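Local coordinates for protein CrataBL (PDB 4IHZ) that inhibits trypsin and probably, more strongly, factor Xa, and probably acts as a lectin that binds glucose and N-acetylglucosamine and agglutinates erythrocytes, at residues A[65-71]-A[110-116]; A[94-99]-A[148-152]. The contacts are given in a common frame with arbitrary orientation. Residues are numbered along the deposited sequence.

Contact 1 (A[65-71]-A[110-116]); sequences LSHNLNI and SWFRIER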
loop_
_atom_site.group_PDB
_atom_site.type_symbol
_atom_site.label_atom_id
_atom_site.label_comp_id
_atom_site.label_asym_id
_atom_site.label_seq_id
_atom_site.Cartn_x
_atom_site.Cartn_y
_atom_site.Cartn_z
ATOM N N LEU A 65 -21.601 -14.166 -0.821
ATOM C CA LEU A 65 -21.554 -14.078 -2.262
ATOM C C LEU A 65 -22.386 -12.894 -2.693
ATOM O O LEU A 65 -23.322 -12.482 -1.981
ATOM C CB LEU A 65 -22.155 -15.361 -2.869
ATOM C CG LEU A 65 -21.410 -16.644 -2.460
ATOM C CD1 LEU A 65 -22.010 -17.902 -3.066
ATOM C CD2 LEU A 65 -19.932 -16.560 -2.804
ATOM N N SER A 66 -22.088 -12.375 -3.883
ATOM C CA SER A 66 -22.882 -11.320 -4.493
ATOM C C SER A 66 -22.971 -10.069 -3.620
ATOM O O SER A 66 -23.993 -9.378 -3.598
ATOM C CB SER A 66 -24.282 -11.860 -4.878
ATOM O OG SER A 66 -24.140 -12.800 -5.909
ATOM N N HIS A 67 -21.871 -9.775 -2.910
ATOM C CA HIS A 67 -21.826 -8.688 -1.911
ATOM C C HIS A 67 -20.444 -8.017 -1.979
ATOM O O HIS A 67 -19.424 -8.699 -2.069
ATOM C CB HIS A 67 -22.082 -9.287 -0.520
ATOM C CG HIS A 67 -21.861 -8.340 0.617
ATOM N ND1 HIS A 67 -22.883 -7.624 1.201
ATOM C CD2 HIS A 67 -20.732 -8.003 1.291
ATOM C CE1 HIS A 67 -22.393 -6.883 2.184
ATOM N NE2 HIS A 67 -21.089 -7.095 2.259
ATOM N N ASN A 68 -20.421 -6.684 -1.985
ATOM C CA ASN A 68 -19.149 -5.922 -2.074
ATOM C C ASN A 68 -18.108 -6.419 -1.103
ATOM O O ASN A 68 -18.394 -6.601 0.089
ATOM C CB ASN A 68 -19.401 -4.445 -1.747
ATOM C CG ASN A 68 -20.126 -3.707 -2.859
ATOM O OD1 ASN A 68 -20.174 -4.157 -3.995
ATOM N ND2 ASN A 68 -20.684 -2.531 -2.519
ATOM N N LEU A 69 -16.888 -6.610 -1.602
ATOM C CA LEU A 69 -15.759 -6.912 -0.759
ATOM C C LEU A 69 -14.496 -6.271 -1.344
ATOM O O LEU A 69 -14.473 -5.845 -2.522
ATOM C CB LEU A 69 -15.557 -8.418 -0.610
ATOM C CG LEU A 69 -15.638 -9.263 -1.883
ATOM C CD1 LEU A 69 -14.283 -9.161 -2.584
ATOM C CD2 LEU A 69 -15.939 -10.714 -1.545
ATOM N N ASN A 70 -13.476 -6.161 -0.506
ATOM C CA ASN A 70 -12.146 -5.818 -0.980
ATOM C C ASN A 70 -11.343 -7.091 -1.060
ATOM O O ASN A 70 -11.634 -8.068 -0.371
ATOM C CB ASN A 70 -11.445 -4.794 -0.073
ATOM C CG ASN A 70 -12.101 -3.429 -0.115
ATOM O OD1 ASN A 70 -11.958 -2.659 0.804
ATOM N ND2 ASN A 70 -12.911 -3.170 -1.148
ATOM N N ILE A 71 -10.324 -7.071 -1.901
ATOM C CA ILE A 71 -9.405 -8.183 -2.060
ATOM C C ILE A 71 -8.031 -7.580 -1.866
ATOM O O ILE A 71 -7.744 -6.499 -2.398
ATOM C CB ILE A 71 -9.458 -8.750 -3.469
ATOM C CG1 ILE A 71 -10.873 -9.220 -3.806
ATOM C CG2 ILE A 71 -8.450 -9.930 -3.619
ATOM C CD1 ILE A 71 -10.998 -9.618 -5.285
ATOM N N SER A 110 -12.628 0.105 -5.296
ATOM C CA SER A 110 -12.051 -1.073 -4.603
ATOM C C SER A 110 -12.943 -2.308 -4.582
ATOM O O SER A 110 -12.536 -3.362 -4.094
ATOM C CB SER A 110 -11.778 -0.738 -3.104
ATOM O OG SER A 110 -13.005 -0.577 -2.338
ATOM N N TRP A 111 -14.189 -2.166 -5.024
ATOM C CA TRP A 111 -15.177 -3.192 -4.744
ATOM C C TRP A 111 -15.262 -4.283 -5.798
ATOM O O TRP A 111 -15.492 -4.023 -7.004
ATOM C CB TRP A 111 -16.560 -2.545 -4.553
ATOM C CG TRP A 111 -16.581 -1.583 -3.372
ATOM C CD1 TRP A 111 -16.750 -0.224 -3.419
ATOM C CD2 TRP A 111 -16.394 -1.915 -1.983
ATOM N NE1 TRP A 111 -16.703 0.312 -2.149
ATOM C CE2 TRP A 111 -16.491 -0.693 -1.245
ATOM C CE3 TRP A 111 -16.163 -3.113 -1.283
ATOM C CZ2 TRP A 111 -16.374 -0.642 0.154
ATOM C CZ3 TRP A 111 -16.039 -3.061 0.119
ATOM C CH2 TRP A 111 -16.140 -1.828 0.820
ATOM N N PHE A 112 -15.084 -5.507 -5.324
ATOM C CA PHE A 112 -15.318 -6.702 -6.150
ATOM C C PHE A 112 -16.411 -7.521 -5.495
ATOM O O PHE A 112 -16.796 -7.263 -4.344
ATOM C CB PHE A 112 -14.030 -7.540 -6.209
ATOM C CG PHE A 112 -12.891 -6.860 -6.909
ATOM C CD1 PHE A 112 -12.597 -7.182 -8.237
ATOM C CD2 PHE A 112 -12.083 -5.909 -6.235
ATOM C CE1 PHE A 112 -11.547 -6.582 -8.899
ATOM C CE2 PHE A 112 -11.023 -5.288 -6.885
ATOM C CZ PHE A 112 -10.727 -5.628 -8.202
ATOM N N ARG A 113 -16.898 -8.539 -6.201
ATOM C CA ARG A 113 -17.756 -9.525 -5.574
ATOM C C ARG A 113 -17.373 -10.893 -6.085
ATOM O O ARG A 113 -16.824 -11.018 -7.177
ATOM C CB ARG A 113 -19.252 -9.293 -5.916
ATOM C CG ARG A 113 -19.732 -7.923 -5.471
ATOM C CD ARG A 113 -21.174 -7.685 -5.898
ATOM N NE ARG A 113 -21.520 -6.329 -5.488
ATOM C CZ ARG A 113 -22.747 -5.828 -5.500
ATOM N NH1 ARG A 113 -23.769 -6.578 -5.910
ATOM N NH2 ARG A 113 -22.934 -4.582 -5.100
ATOM N N ILE A 114 -17.696 -11.908 -5.286
ATOM C CA ILE A 114 -17.591 -13.313 -5.705
ATOM C C ILE A 114 -19.020 -13.754 -6.045
ATOM O O ILE A 114 -19.924 -13.619 -5.214
ATOM C CB ILE A 114 -17.043 -14.197 -4.585
ATOM C CG1 ILE A 114 -15.614 -13.757 -4.231
ATOM C CG2 ILE A 114 -17.049 -15.684 -5.022
ATOM C CD1 ILE A 114 -15.027 -14.456 -2.969
ATOM N N GLU A 115 -19.217 -14.228 -7.268
ATOM C CA GLU A 115 -20.564 -14.695 -7.685
ATOM C C GLU A 115 -20.507 -16.112 -8.142
ATOM O O GLU A 115 -19.496 -16.544 -8.692
ATOM C CB GLU A 115 -21.145 -13.815 -8.791
ATOM C CG GLU A 115 -21.396 -12.376 -8.311
ATOM C CD GLU A 115 -21.909 -11.425 -9.368
ATOM O OE1 GLU A 115 -22.063 -11.820 -10.550
ATOM O OE2 GLU A 115 -22.136 -10.237 -9.008
ATOM N N ARG A 116 -21.605 -16.856 -7.953
ATOM C CA ARG A 116 -21.628 -18.202 -8.530
ATOM C C ARG A 116 -21.666 -18.144 -10.054
ATOM O O ARG A 116 -22.272 -17.256 -10.644
ATOM C CB ARG A 116 -22.809 -19.023 -8.030
ATOM C CG ARG A 116 -22.730 -19.288 -6.543
ATOM C CD ARG A 116 -23.694 -20.378 -6.145
ATOM N NE ARG A 116 -23.489 -20.748 -4.735
ATOM C CZ ARG A 116 -22.512 -21.552 -4.302
ATOM N NH1 ARG A 116 -21.633 -22.088 -5.141
ATOM N NH2 ARG A 116 -22.404 -21.793 -3.002
HETATM O O HOH W 1 -19.164 -11.309 -2.817
HETATM O O HOH W 2 -10.223 -4.482 -3.287
#
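Side chains of residues 111-116 alternate between two environments as they meet residues 65-71. All six share an m chi1, so the alternation of the backbone decides their course: Phe-112 and Ile-114 turn to the interior. There Ile-71 CD1 lies over the Phe-112 ring in a CH-pi contact, 4.2 Å from its centroid, and Leu-69, in a p,p rotamer, curls back so that CD1 comes 4.0 Å from Phe-112 CB and CD2 4.1 Å from Ile-114 CG1. Phe-53 of strand 52-55 packs against Leu-69, Ile-71 and Ile-114 as well. On the other side Trp-111 is sandwiched between two amides, Asn-70 ND2 over one ring face and Asn-68 ND2 over the opposite one; Gly-129 O and Gln-56 hold the latter, while Asn-70 OD1 accepts from Arg-106 N. The extended Arg-113 (m,t,t) reaches Asn-68 OD1 with a forked pair of hydrogen bonds, 3.0 Å from both NE and NH2. The backbones join through Leu-69 N to Phe-112 O (2.8 Å) and Phe-112 N to Leu-69 O (2.9 Å), one antiparallel hydrogen-bonded pair. Farther along, Ser-66 N donates to Ile-114 O (2.8 Å), and water 1 accepts from His-67 N and Ile-114 N. Such brief pairing between strands crossing at 100°, closed over an aromatic and aliphatic interior, suits adjoining strands of the beta-trefoil of Kunitz-type inhibitors.

Contact 2 (A[94-99]-A[148-152]); sequences HRGLVV and YLAPR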
loop_
_atom_site.group_PDB
_atom_site.type_symbol
_atom_site.label_atom_id
_atom_site.label_comp_id
_atom_site.label_asym_id
_atom_site.label_seq_id
_atom_site.Cartn_x
_atom_site.Cartn_y
_atom_site.Cartn_z
ATOM N N HIS A 94 -2.907 -1.940 -22.635
ATOM C CA HIS A 94 -3.645 -3.172 -22.497
ATOM C C HIS A 94 -5.046 -3.091 -23.074
ATOM O O HIS A 94 -5.846 -4.007 -22.895
ATOM C CB HIS A 94 -3.638 -3.608 -21.008
ATOM C CG HIS A 94 -2.266 -3.872 -20.494
ATOM N ND1 HIS A 94 -1.463 -2.874 -19.982
ATOM C CD2 HIS A 94 -1.531 -5.009 -20.446
ATOM C CE1 HIS A 94 -0.301 -3.392 -19.618
ATOM N NE2 HIS A 94 -0.310 -4.683 -19.909
ATOM N N ARG A 95 -5.305 -2.033 -23.853
ATOM C CA ARG A 95 -6.608 -1.814 -24.505
ATOM C C ARG A 95 -7.819 -1.887 -23.582
ATOM O O ARG A 95 -8.858 -2.433 -23.955
ATOM C CB ARG A 95 -6.808 -2.792 -25.647
ATOM C CG ARG A 95 -5.870 -2.612 -26.805
ATOM C CD ARG A 95 -6.266 -3.581 -27.885
ATOM N NE ARG A 95 -7.409 -3.128 -28.700
ATOM C CZ ARG A 95 -8.359 -3.937 -29.181
ATOM N NH1 ARG A 95 -8.328 -5.247 -28.918
ATOM N NH2 ARG A 95 -9.342 -3.438 -29.925
ATOM N N GLY A 96 -7.684 -1.368 -22.366
ATOM C CA GLY A 96 -8.863 -1.136 -21.547
ATOM C C GLY A 96 -8.577 -1.286 -20.075
ATOM O O GLY A 96 -7.437 -1.083 -19.622
ATOM N N LEU A 97 -9.624 -1.636 -19.344
ATOM C CA LEU A 97 -9.516 -1.767 -17.892
ATOM C C LEU A 97 -8.749 -3.021 -17.575
ATOM O O LEU A 97 -8.862 -4.032 -18.259
ATOM C CB LEU A 97 -10.901 -1.864 -17.234
ATOM C CG LEU A 97 -11.905 -0.723 -17.499
ATOM C CD1 LEU A 97 -13.329 -1.029 -16.982
ATOM C CD2 LEU A 97 -11.402 0.601 -16.968
ATOM N N VAL A 98 -7.999 -2.938 -16.486
ATOM C CA VAL A 98 -7.202 -4.063 -15.957
ATOM C C VAL A 98 -7.317 -4.099 -14.448
ATOM O O VAL A 98 -7.509 -3.062 -13.805
ATOM C CB VAL A 98 -5.696 -3.978 -16.377
ATOM C CG1 VAL A 98 -5.565 -4.035 -17.883
ATOM C CG2 VAL A 98 -5.028 -2.677 -15.897
ATOM N N VAL A 99 -7.240 -5.301 -13.908
ATOM C CA VAL A 99 -7.095 -5.443 -12.421
ATOM C C VAL A 99 -5.682 -5.067 -12.063
ATOM O O VAL A 99 -4.742 -5.502 -12.716
ATOM C CB VAL A 99 -7.422 -6.868 -11.980
ATOM C CG1 VAL A 99 -7.249 -7.000 -10.448
ATOM C CG2 VAL A 99 -8.871 -7.242 -12.311
ATOM N N TYR A 148 -3.236 -11.670 -18.011
ATOM C CA TYR A 148 -3.547 -10.821 -16.846
ATOM C C TYR A 148 -5.042 -10.770 -16.644
ATOM O O TYR A 148 -5.818 -10.999 -17.571
ATOM C CB TYR A 148 -2.976 -9.405 -17.045
ATOM C CG TYR A 148 -3.466 -8.721 -18.293
ATOM C CD1 TYR A 148 -4.632 -7.951 -18.251
ATOM C CD2 TYR A 148 -2.770 -8.842 -19.478
ATOM C CE1 TYR A 148 -5.099 -7.320 -19.415
ATOM C CE2 TYR A 148 -3.234 -8.226 -20.624
ATOM C CZ TYR A 148 -4.374 -7.447 -20.559
ATOM O OH TYR A 148 -4.849 -6.828 -21.689
ATOM N N LEU A 149 -5.455 -10.470 -15.428
ATOM C CA LEU A 149 -6.880 -10.339 -15.086
ATOM C C LEU A 149 -7.418 -8.956 -15.465
ATOM O O LEU A 149 -6.737 -7.955 -15.302
ATOM C CB LEU A 149 -7.094 -10.621 -13.594
ATOM C CG LEU A 149 -6.769 -12.017 -13.101
ATOM C CD1 LEU A 149 -7.123 -11.985 -11.627
ATOM C CD2 LEU A 149 -7.596 -13.083 -13.848
ATOM N N ALA A 150 -8.630 -8.935 -16.029
ATOM C CA ALA A 150 -9.240 -7.677 -16.493
ATOM C C ALA A 150 -10.753 -7.785 -16.428
ATOM O O ALA A 150 -11.327 -8.834 -16.714
ATOM C CB ALA A 150 -8.804 -7.399 -17.886
ATOM N N PRO A 151 -11.419 -6.679 -16.081
ATOM C CA PRO A 151 -12.891 -6.741 -15.974
ATOM C C PRO A 151 -13.542 -6.408 -17.311
ATOM O O PRO A 151 -13.932 -5.268 -17.572
ATOM C CB PRO A 151 -13.200 -5.683 -14.905
ATOM C CG PRO A 151 -12.111 -4.656 -15.090
ATOM C CD PRO A 151 -10.870 -5.417 -15.556
ATOM N N ARG A 152 -13.652 -7.419 -18.167
ATOM C CA ARG A 152 -14.142 -7.172 -19.521
ATOM C C ARG A 152 -15.310 -8.050 -19.886
ATOM O O ARG A 152 -15.505 -8.371 -21.088
ATOM C CB ARG A 152 -12.999 -7.293 -20.525
ATOM C CG ARG A 152 -11.929 -6.264 -20.257
ATOM C CD ARG A 152 -10.898 -6.113 -21.346
ATOM N NE ARG A 152 -9.768 -5.342 -20.834
ATOM C CZ ARG A 152 -8.577 -5.266 -21.419
ATOM N NH1 ARG A 152 -8.347 -5.888 -22.581
ATOM N NH2 ARG A 152 -7.614 -4.562 -20.844
HETATM O O HOH W 3 -4.309 -7.613 -14.129
#
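Strands 96-99 and 148-151 meet obliquely, their directions 123° apart and their axes approaching to 4.5 Å, in the beta-trefoil fold of this inhibitor. One direct backbone hydrogen bond joins them, Val-99 N to Leu-149 O (3.0 Å), and water 3 bridges Val-99 O (2.6 Å) and Leu-149 O (2.7 Å). At the start of strand 96-99, Arg-95 and Gly-96 form a G1 beta bulge opposite Ser-91 in the hairpin with strand 87-91; at the phi/psi of Gly-96 (149°/-153°) a CB would jam against Arg-95 O. At the far end of the other segment, Pro-151 centres an inverse gamma turn that leads into Arg-152. Apolar contacts fill the crossing: Leu-97 CB lies 3.7 Å from Pro-151 CG, and Val-99 CG2 4.0 Å from Leu-149 CB. Toward the bulge, His-94 directs its edge at the face of Tyr-148 in a T-shaped pair, centroids 5.0 Å apart and planes at 82°, with His-94 ND1 hydrogen-bonded to Ser-91 OG and Tyr-148 OH to Val-141 O. Val-98 CG1 packs 3.7 Å from Tyr-148 CE1. The guanidinium of Arg-152 spans the bulge: NE and NH2 donate to Leu-97 O at 3.0 and 2.9 Å, and NH2 also reaches His-94 O at 2.8 Å.

In the fold
The two contacts interlock along the chain, since segment 94-99 falls between the halves of contact 1 and segment 110-116 between those of contact 2. Their centres lie about 17 Å apart and each about 11 Å from the centre of the chain; their nearest atoms come within about 4 Å without touching. The four-stranded antiparallel sheet connects them: strand 112-117 of contact 1 and strand 148-151 of contact 2 are its outermost strands within the chain, with 120-125 and 134-139 between. Each contact thus ties one edge of this sheet to an earlier strand. A glycerol, probably from the crystallisation liquor, is hydrogen-bonded to Arg-116 NH2 of contact 1.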